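Local coordinates for nitroreductase family protein (Clostridium novyi, PDB 3G14) that probably acts as an oxidoreductase of the nitroreductase family, whose members generally use a flavin cofactor, at residues K55-A63 against V75-V83; I14-I22 against T149-S157. All coordinates share one frame; numbering follows the deposited sequence.

Both contacts belong to the alpha/beta core of the nitroreductase-family fold, and their centres lie about 13 Å apart. Contact 1 sets helix 54-63 against the helix-to-strand connection that feeds strand 80-86; contact 2 holds the 14-22 loop against the end of strand 144-151 and the residues after it. The two strands are antiparallel neighbours in one sheet, which joins the contacts directly: Ile82 N lies 2.8 Å from Thr149 O and Leu151 N 2.9 Å from Met80 O, both probable hydrogen bonds. Nearby, Ser78 OG packs 3.4 Å from Pro150 CB, and Pro79 CD lies 3.3 Å from Leu151 O.

Contact 1. Residues K55-A63 against V75-V83; sequences KLKLDIANA and VLNSPMTIV
Lys57 reaches from helix 54-63 into the turn that leads from helix 70-77 to strand 80-86; here the first helix packs on the end of the second and on the strand, in the alpha/beta core of the nitroreductase fold. Segment 55-63 crosses strand 80-83 at 60°, the axes 9.5 Å apart at closest. With CG anti to its own carbonyl carbon (chi1 -67°) and the rest of the chain extended, Lys57 runs past the end of helix 70-77, its CD 3.4 Å from Val75 O. Its NZ donates to Ser78 O at 2.9 Å, within the carbonyl plane, and more weakly to Pro79 O; water 1 accepts a further bond from NZ and donates to Leu76 O. The ammonium is thus held by backbone carbonyls of the turn and one water, which probably stabilises its charge in this buried place.

One residue on, Leu58 points its CB away, but Leu76 CD2 reaches back to Leu58 CA (3.8 Å) and more loosely to its CD1. Ile60 faces the core: its CG2 meets Val75 CG1 at 4.0 Å, the two side chains crossing at about a right angle, while CD1 reaches more loosely toward Thr81 CG2 and Val83 CG2, both at 4.3 Å. Leu148 and Val51 of the flanking strands also pack on Ile60. At Ala61 the small side chain admits the end of Leu76, whose CD2 rests 3.7 Å from Ala61 CB.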
loop_
_atom_site.group_PDB
_atom_site.type_symbol
_atom_site.label_atom_id
_atom_site.label_comp_id
_atom_site.label_asym_id
_atom_site.label_seq_id
_atom_site.Cartn_x
_atom_site.Cartn_y
_atom_site.Cartn_z
ATOM N N LYS B 55 25.844 7.701 -11.294
ATOM C CA LYS B 55 25.443 8.609 -12.361
ATOM C C LYS B 55 23.905 8.653 -12.450
ATOM O O LYS B 55 23.296 9.732 -12.636
ATOM C CB LYS B 55 26.084 8.159 -13.692
ATOM C CG LYS B 55 25.810 9.057 -14.892
ATOM C CD LYS B 55 24.438 8.810 -15.533
ATOM C CE LYS B 55 24.189 9.676 -16.803
ATOM N NZ LYS B 55 22.756 9.538 -17.265
ATOM N N LEU B 56 23.273 7.481 -12.309
ATOM C CA LEU B 56 21.808 7.387 -12.336
ATOM C C LEU B 56 21.158 7.990 -11.067
ATOM O O LEU B 56 20.084 8.607 -11.127
ATOM C CB LEU B 56 21.360 5.932 -12.593
ATOM C CG LEU B 56 21.891 5.315 -13.904
ATOM C CD1 LEU B 56 21.416 3.847 -14.076
ATOM C CD2 LEU B 56 21.498 6.173 -15.114
ATOM N N LYS B 57 21.801 7.828 -9.915
ATOM C CA LYS B 57 21.314 8.492 -8.681
ATOM C C LYS B 57 21.275 9.985 -8.865
ATOM O O LYS B 57 20.328 10.666 -8.439
ATOM C CB LYS B 57 22.218 8.161 -7.491
ATOM C CG LYS B 57 22.174 6.726 -7.063
ATOM C CD LYS B 57 23.091 6.539 -5.879
ATOM C CE LYS B 57 23.440 5.148 -5.671
ATOM N NZ LYS B 57 24.511 5.061 -4.659
ATOM N N LEU B 58 22.337 10.506 -9.480
ATOM C CA LEU B 58 22.438 11.932 -9.764
ATOM C C LEU B 58 21.290 12.358 -10.695
ATOM O O LEU B 58 20.635 13.358 -10.442
ATOM C CB LEU B 58 23.832 12.290 -10.335
ATOM C CG LEU B 58 24.056 13.732 -10.815
ATOM C CD1 LEU B 58 23.737 14.711 -9.676
ATOM C CD2 LEU B 58 25.483 13.959 -11.354
ATOM N N ASP B 59 21.020 11.574 -11.738
ATOM C CA ASP B 59 19.881 11.860 -12.643
ATOM C C ASP B 59 18.559 11.892 -11.866
ATOM O O ASP B 59 17.727 12.790 -12.057
ATOM C CB ASP B 59 19.726 10.783 -13.725
ATOM C CG ASP B 59 20.811 10.823 -14.802
ATOM O OD1 ASP B 59 21.439 11.876 -15.031
ATOM O OD2 ASP B 59 21.016 9.753 -15.414
ATOM N N ILE B 60 18.376 10.908 -10.982
ATOM C CA ILE B 60 17.136 10.844 -10.183
ATOM C C ILE B 60 17.050 12.037 -9.238
ATOM O O ILE B 60 16.006 12.707 -9.140
ATOM C CB ILE B 60 16.988 9.513 -9.416
ATOM C CG1 ILE B 60 16.869 8.334 -10.401
ATOM C CG2 ILE B 60 15.791 9.577 -8.476
ATOM C CD1 ILE B 60 17.006 7.005 -9.735
ATOM N N ALA B 61 18.158 12.337 -8.551
ATOM C CA ALA B 61 18.241 13.498 -7.638
ATOM C C ALA B 61 17.839 14.790 -8.336
ATOM O O ALA B 61 17.079 15.593 -7.781
ATOM C CB ALA B 61 19.673 13.628 -7.082
ATOM N N ASN B 62 18.351 14.995 -9.547
ATOM C CA ASN B 62 18.006 16.174 -10.313
ATOM C C ASN B 62 16.536 16.253 -10.747
ATOM O O ASN B 62 16.025 17.352 -10.972
ATOM C CB ASN B 62 18.909 16.345 -11.515
ATOM C CG ASN B 62 20.355 16.747 -11.124
ATOM O OD1 ASN B 62 20.577 17.458 -10.126
ATOM N ND2 ASN B 62 21.323 16.317 -11.942
ATOM N N ALA B 63 15.879 15.102 -10.898
ATOM C CA ALA B 63 14.467 15.013 -11.345
ATOM C C ALA B 63 13.432 15.259 -10.229
ATOM O O ALA B 63 12.292 15.570 -10.507
ATOM C CB ALA B 63 14.212 13.633 -12.004
ATOM N N VAL B 75 18.698 10.238 -2.047
ATOM C CA VAL B 75 19.007 9.435 -3.224
ATOM C C VAL B 75 20.509 9.490 -3.554
ATOM O O VAL B 75 21.110 8.480 -3.926
ATOM C CB VAL B 75 18.170 9.871 -4.471
ATOM C CG1 VAL B 75 18.732 9.200 -5.760
ATOM C CG2 VAL B 75 16.622 9.495 -4.288
ATOM N N LEU B 76 21.124 10.671 -3.421
ATOM C CA LEU B 76 22.559 10.790 -3.694
ATOM C C LEU B 76 23.387 9.981 -2.705
ATOM O O LEU B 76 24.404 9.382 -3.061
ATOM C CB LEU B 76 23.031 12.234 -3.662
ATOM C CG LEU B 76 22.540 13.190 -4.764
ATOM C CD1 LEU B 76 22.953 14.642 -4.395
ATOM C CD2 LEU B 76 23.102 12.777 -6.116
ATOM N N ASN B 77 22.967 10.029 -1.461
ATOM C CA ASN B 77 23.815 9.634 -0.337
ATOM C C ASN B 77 23.501 8.271 0.236
ATOM O O ASN B 77 24.062 7.920 1.246
ATOM C CB ASN B 77 23.758 10.706 0.757
ATOM C CG ASN B 77 24.288 12.052 0.264
ATOM O OD1 ASN B 77 25.181 12.098 -0.589
ATOM N ND2 ASN B 77 23.753 13.143 0.806
ATOM N N SER B 78 22.628 7.497 -0.404
ATOM C CA SER B 78 22.345 6.106 -0.015
ATOM C C SER B 78 22.971 5.110 -1.011
ATOM O O SER B 78 23.193 5.470 -2.150
ATOM C CB SER B 78 20.846 5.848 0.048
ATOM O OG SER B 78 20.180 6.276 -1.135
ATOM N N PRO B 79 23.192 3.848 -0.598
ATOM C CA PRO B 79 23.806 2.902 -1.583
ATOM C C PRO B 79 22.962 2.583 -2.828
ATOM O O PRO B 79 23.529 2.306 -3.878
ATOM C CB PRO B 79 24.115 1.643 -0.751
ATOM C CG PRO B 79 23.167 1.728 0.424
ATOM C CD PRO B 79 22.999 3.223 0.722
HETATM N N MSE B 80 21.635 2.582 -2.697
HETATM C CA MSE B 80 20.758 2.371 -3.828
HETATM C C MSE B 80 19.397 3.026 -3.655
HETATM O O MSE B 80 19.035 3.524 -2.581
HETATM C CB MSE B 80 20.587 0.861 -4.079
HETATM C CG MSE B 80 19.888 0.172 -2.994
HETATM SE SE MSE B 80 19.633 -1.771 -3.224
HETATM C CE MSE B 80 21.358 -2.275 -3.603
ATOM N N THR B 81 18.675 3.069 -4.765
ATOM C CA THR B 81 17.295 3.530 -4.816
ATOM C C THR B 81 16.455 2.482 -5.536
ATOM O O THR B 81 16.909 1.864 -6.500
ATOM C CB THR B 81 17.224 4.925 -5.527
ATOM O OG1 THR B 81 17.744 5.927 -4.646
ATOM C CG2 THR B 81 15.806 5.264 -5.969
ATOM N N ILE B 82 15.253 2.240 -5.021
ATOM C CA ILE B 82 14.297 1.321 -5.667
ATOM C C ILE B 82 13.231 2.152 -6.356
ATOM O O ILE B 82 12.615 2.996 -5.717
ATOM C CB ILE B 82 13.668 0.326 -4.670
ATOM C CG1 ILE B 82 14.772 -0.532 -4.036
ATOM C CG2 ILE B 82 12.658 -0.570 -5.383
ATOM C CD1 ILE B 82 14.393 -1.360 -2.805
ATOM N N VAL B 83 13.000 1.900 -7.651
ATOM C CA VAL B 83 11.991 2.649 -8.421
ATOM C C VAL B 83 10.842 1.702 -8.854
ATOM O O VAL B 83 11.114 0.628 -9.441
ATOM C CB VAL B 83 12.633 3.240 -9.707
ATOM C CG1 VAL B 83 11.623 4.037 -10.517
ATOM C CG2 VAL B 83 13.841 4.127 -9.373
HETATM O O HOH W 1 25.923 7.233 -2.845
#

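Contact 2. Residues I14-I22 against T149-S157; sequences IKKFEQTAI and TPLGVPKDS
Phe17 and Pro154 face each other in a single beta bridge between the 14-22 loop and the residues that follow strand 144-151 of the nitroreductase fold. The bridge is tied by two backbone hydrogen bonds, Glu18 N to Val153 O at 2.8 Å and Lys155 N to Lys16 O at 2.9 Å. The first meets its carbonyl almost head-on (170°); the second donor stands 41° out of the acceptor's carbonyl plane.

Packing is tight around the Phe17 ring. Its CD1 lies 3.4 Å from Gly152 CA, Gly152 O sits in plane at the ring edge, and Ile14 CG2 lies over one face, offset toward the rim. Pro150 CB approaches CE2 at 3.8 Å, and Ala74 of helix 70-77 adds to this buried side. Ile22 CD1 continues the apolar layer onto Leu151 CD2.

The other side is looser and more polar. The extended Lys155 chain runs over the Phe17 carbonyl, CE 3.2 Å from Phe17 O, while Glu18, bent at chi2 (-74°), brings its carboxylate alongside the lysine stem; Glu18 OE1 and Lys155 NZ stay 5.0 Å apart, not in contact, so any attraction is probably long-range. Beyond the bridge, where the backbones diverge, water 2 links them, donating to Glu18 O and Thr20 O and accepting from Val153 N at 2.8 Å.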
loop_
_atom_site.group_PDB
_atom_site.type_symbol
_atom_site.label_atom_id
_atom_site.label_comp_id
_atom_site.label_asym_id
_atom_site.label_seq_id
_atom_site.Cartn_x
_atom_site.Cartn_y
_atom_site.Cartn_z
ATOM N N ILE B 14 13.400 8.379 6.310
ATOM C CA ILE B 14 14.791 8.575 6.625
ATOM C C ILE B 14 15.421 9.295 5.451
ATOM O O ILE B 14 15.141 8.998 4.274
ATOM C CB ILE B 14 15.512 7.227 6.905
ATOM C CG1 ILE B 14 14.951 6.535 8.176
ATOM C CG2 ILE B 14 17.025 7.447 7.019
ATOM C CD1 ILE B 14 15.143 7.316 9.445
ATOM N N LYS B 15 16.232 10.295 5.778
ATOM C CA LYS B 15 16.864 11.138 4.761
ATOM C C LYS B 15 18.366 11.084 4.834
ATOM O O LYS B 15 19.023 11.601 3.932
ATOM C CB LYS B 15 16.408 12.599 4.894
ATOM C CG LYS B 15 14.920 12.776 4.703
ATOM C CD LYS B 15 14.534 12.697 3.261
ATOM C CE LYS B 15 13.053 13.046 3.107
ATOM N NZ LYS B 15 12.561 12.683 1.750
ATOM N N LYS B 16 18.895 10.453 5.893
ATOM C CA LYS B 16 20.317 10.426 6.144
ATOM C C LYS B 16 20.742 8.995 6.372
ATOM O O LYS B 16 20.175 8.294 7.214
ATOM C CB LYS B 16 20.660 11.336 7.317
ATOM C CG LYS B 16 20.538 12.802 6.889
ATOM C CD LYS B 16 20.723 13.762 8.018
ATOM C CE LYS B 16 20.810 15.203 7.481
ATOM N NZ LYS B 16 21.765 15.375 6.316
ATOM N N PHE B 17 21.741 8.598 5.591
ATOM C CA PHE B 17 22.148 7.212 5.420
ATOM C C PHE B 17 23.649 7.043 5.511
ATOM O O PHE B 17 24.415 7.926 5.110
ATOM C CB PHE B 17 21.715 6.711 4.046
ATOM C CG PHE B 17 20.247 6.585 3.900
ATOM C CD1 PHE B 17 19.587 5.478 4.388
ATOM C CD2 PHE B 17 19.513 7.573 3.275
ATOM C CE1 PHE B 17 18.253 5.347 4.265
ATOM C CE2 PHE B 17 18.178 7.461 3.149
ATOM C CZ PHE B 17 17.519 6.378 3.627
ATOM N N GLU B 18 24.054 5.879 6.010
ATOM C CA GLU B 18 25.444 5.470 5.989
ATOM C C GLU B 18 25.704 5.005 4.559
ATOM O O GLU B 18 24.762 4.725 3.823
ATOM C CB GLU B 18 25.703 4.318 6.978
ATOM C CG GLU B 18 25.160 4.510 8.410
ATOM C CD GLU B 18 25.961 5.515 9.260
ATOM O OE1 GLU B 18 26.751 6.321 8.694
ATOM O OE2 GLU B 18 25.782 5.493 10.509
ATOM N N GLN B 19 26.967 4.928 4.154
ATOM C CA GLN B 19 27.303 4.395 2.822
ATOM C C GLN B 19 27.385 2.853 2.804
ATOM O O GLN B 19 27.513 2.254 1.737
ATOM C CB GLN B 19 28.576 5.052 2.244
ATOM C CG GLN B 19 29.730 5.233 3.218
ATOM C CD GLN B 19 30.988 5.846 2.567
ATOM O OE1 GLN B 19 30.933 6.395 1.458
ATOM N NE2 GLN B 19 32.118 5.759 3.269
ATOM N N THR B 20 27.285 2.230 3.976
ATOM C CA THR B 20 27.242 0.766 4.113
ATOM C C THR B 20 26.463 0.084 2.990
ATOM O O THR B 20 25.313 0.411 2.745
ATOM C CB THR B 20 26.549 0.375 5.424
ATOM O OG1 THR B 20 27.178 1.069 6.496
ATOM C CG2 THR B 20 26.595 -1.148 5.664
ATOM N N ALA B 21 27.092 -0.879 2.333
ATOM C CA ALA B 21 26.431 -1.641 1.273
ATOM C C ALA B 21 25.242 -2.487 1.771
ATOM O O ALA B 21 25.273 -3.063 2.860
ATOM C CB ALA B 21 27.439 -2.538 0.589
ATOM N N ILE B 22 24.241 -2.604 0.919
ATOM C CA ILE B 22 23.050 -3.420 1.178
ATOM C C ILE B 22 23.437 -4.868 1.051
ATOM O O ILE B 22 24.188 -5.211 0.148
ATOM C CB ILE B 22 21.932 -3.116 0.144
ATOM C CG1 ILE B 22 21.548 -1.624 0.178
ATOM C CG2 ILE B 22 20.722 -4.061 0.334
ATOM C CD1 ILE B 22 20.991 -1.136 1.474
ATOM N N THR B 149 12.262 5.113 -3.703
ATOM C CA THR B 149 12.799 5.322 -2.371
ATOM C C THR B 149 14.293 5.021 -2.314
ATOM O O THR B 149 14.771 4.015 -2.925
ATOM C CB THR B 149 12.058 4.410 -1.342
ATOM O OG1 THR B 149 12.674 4.505 -0.039
ATOM C CG2 THR B 149 12.090 2.968 -1.799
ATOM N N PRO B 150 15.043 5.845 -1.551
ATOM C CA PRO B 150 16.390 5.407 -1.194
ATOM C C PRO B 150 16.298 4.161 -0.289
ATOM O O PRO B 150 15.274 3.900 0.326
ATOM C CB PRO B 150 16.932 6.569 -0.364
ATOM C CG PRO B 150 15.657 7.229 0.203
ATOM C CD PRO B 150 14.687 7.132 -0.899
ATOM N N LEU B 151 17.384 3.424 -0.217
ATOM C CA LEU B 151 17.482 2.246 0.663
ATOM C C LEU B 151 18.877 2.295 1.257
ATOM O O LEU B 151 19.864 2.352 0.512
ATOM C CB LEU B 151 17.289 0.966 -0.153
ATOM C CG LEU B 151 17.197 -0.291 0.729
ATOM C CD1 LEU B 151 15.845 -0.253 1.422
ATOM C CD2 LEU B 151 17.393 -1.558 -0.113
ATOM N N GLY B 152 18.974 2.298 2.585
ATOM C CA GLY B 152 20.282 2.323 3.241
ATOM C C GLY B 152 20.164 2.083 4.742
ATOM O O GLY B 152 19.084 2.114 5.318
ATOM N N VAL B 153 21.293 1.870 5.380
ATOM C CA VAL B 153 21.305 1.917 6.821
ATOM C C VAL B 153 21.155 3.376 7.291
ATOM O O VAL B 153 21.919 4.235 6.873
ATOM C CB VAL B 153 22.608 1.355 7.357
ATOM C CG1 VAL B 153 22.592 1.415 8.871
ATOM C CG2 VAL B 153 22.802 -0.051 6.817
ATOM N N PRO B 154 20.160 3.676 8.135
ATOM C CA PRO B 154 20.080 5.068 8.611
ATOM C C PRO B 154 21.266 5.510 9.431
ATOM O O PRO B 154 21.847 4.701 10.195
ATOM C CB PRO B 154 18.832 5.070 9.495
ATOM C CG PRO B 154 18.014 3.886 8.974
ATOM C CD PRO B 154 19.057 2.865 8.664
ATOM N N LYS B 155 21.621 6.782 9.290
ATOM C CA LYS B 155 22.533 7.410 10.230
ATOM C C LYS B 155 21.854 7.483 11.593
ATOM O O LYS B 155 20.636 7.667 11.699
ATOM C CB LYS B 155 22.955 8.805 9.774
ATOM C CG LYS B 155 23.856 8.780 8.549
ATOM C CD LYS B 155 24.820 9.936 8.531
ATOM C CE LYS B 155 25.620 9.941 7.231
ATOM N NZ LYS B 155 26.535 11.109 7.139
ATOM N N ASP B 156 22.650 7.309 12.640
ATOM C CA ASP B 156 22.130 7.323 14.014
ATOM C C ASP B 156 21.259 8.554 14.298
ATOM O O ASP B 156 20.220 8.454 14.941
ATOM C CB ASP B 156 23.291 7.267 15.002
ATOM C CG ASP B 156 24.103 5.970 14.892
ATOM O OD1 ASP B 156 23.525 4.918 14.538
ATOM O OD2 ASP B 156 25.325 6.009 15.171
ATOM N N SER B 157 21.692 9.706 13.798
ATOM C CA SER B 157 20.882 10.914 13.805
ATOM C C SER B 157 19.500 10.635 13.229
ATOM O O SER B 157 18.491 10.919 13.872
ATOM C CB SER B 157 21.572 12.000 12.977
ATOM O OG SER B 157 22.980 11.946 13.169
HETATM O O HOH W 2 23.638 2.207 3.881
#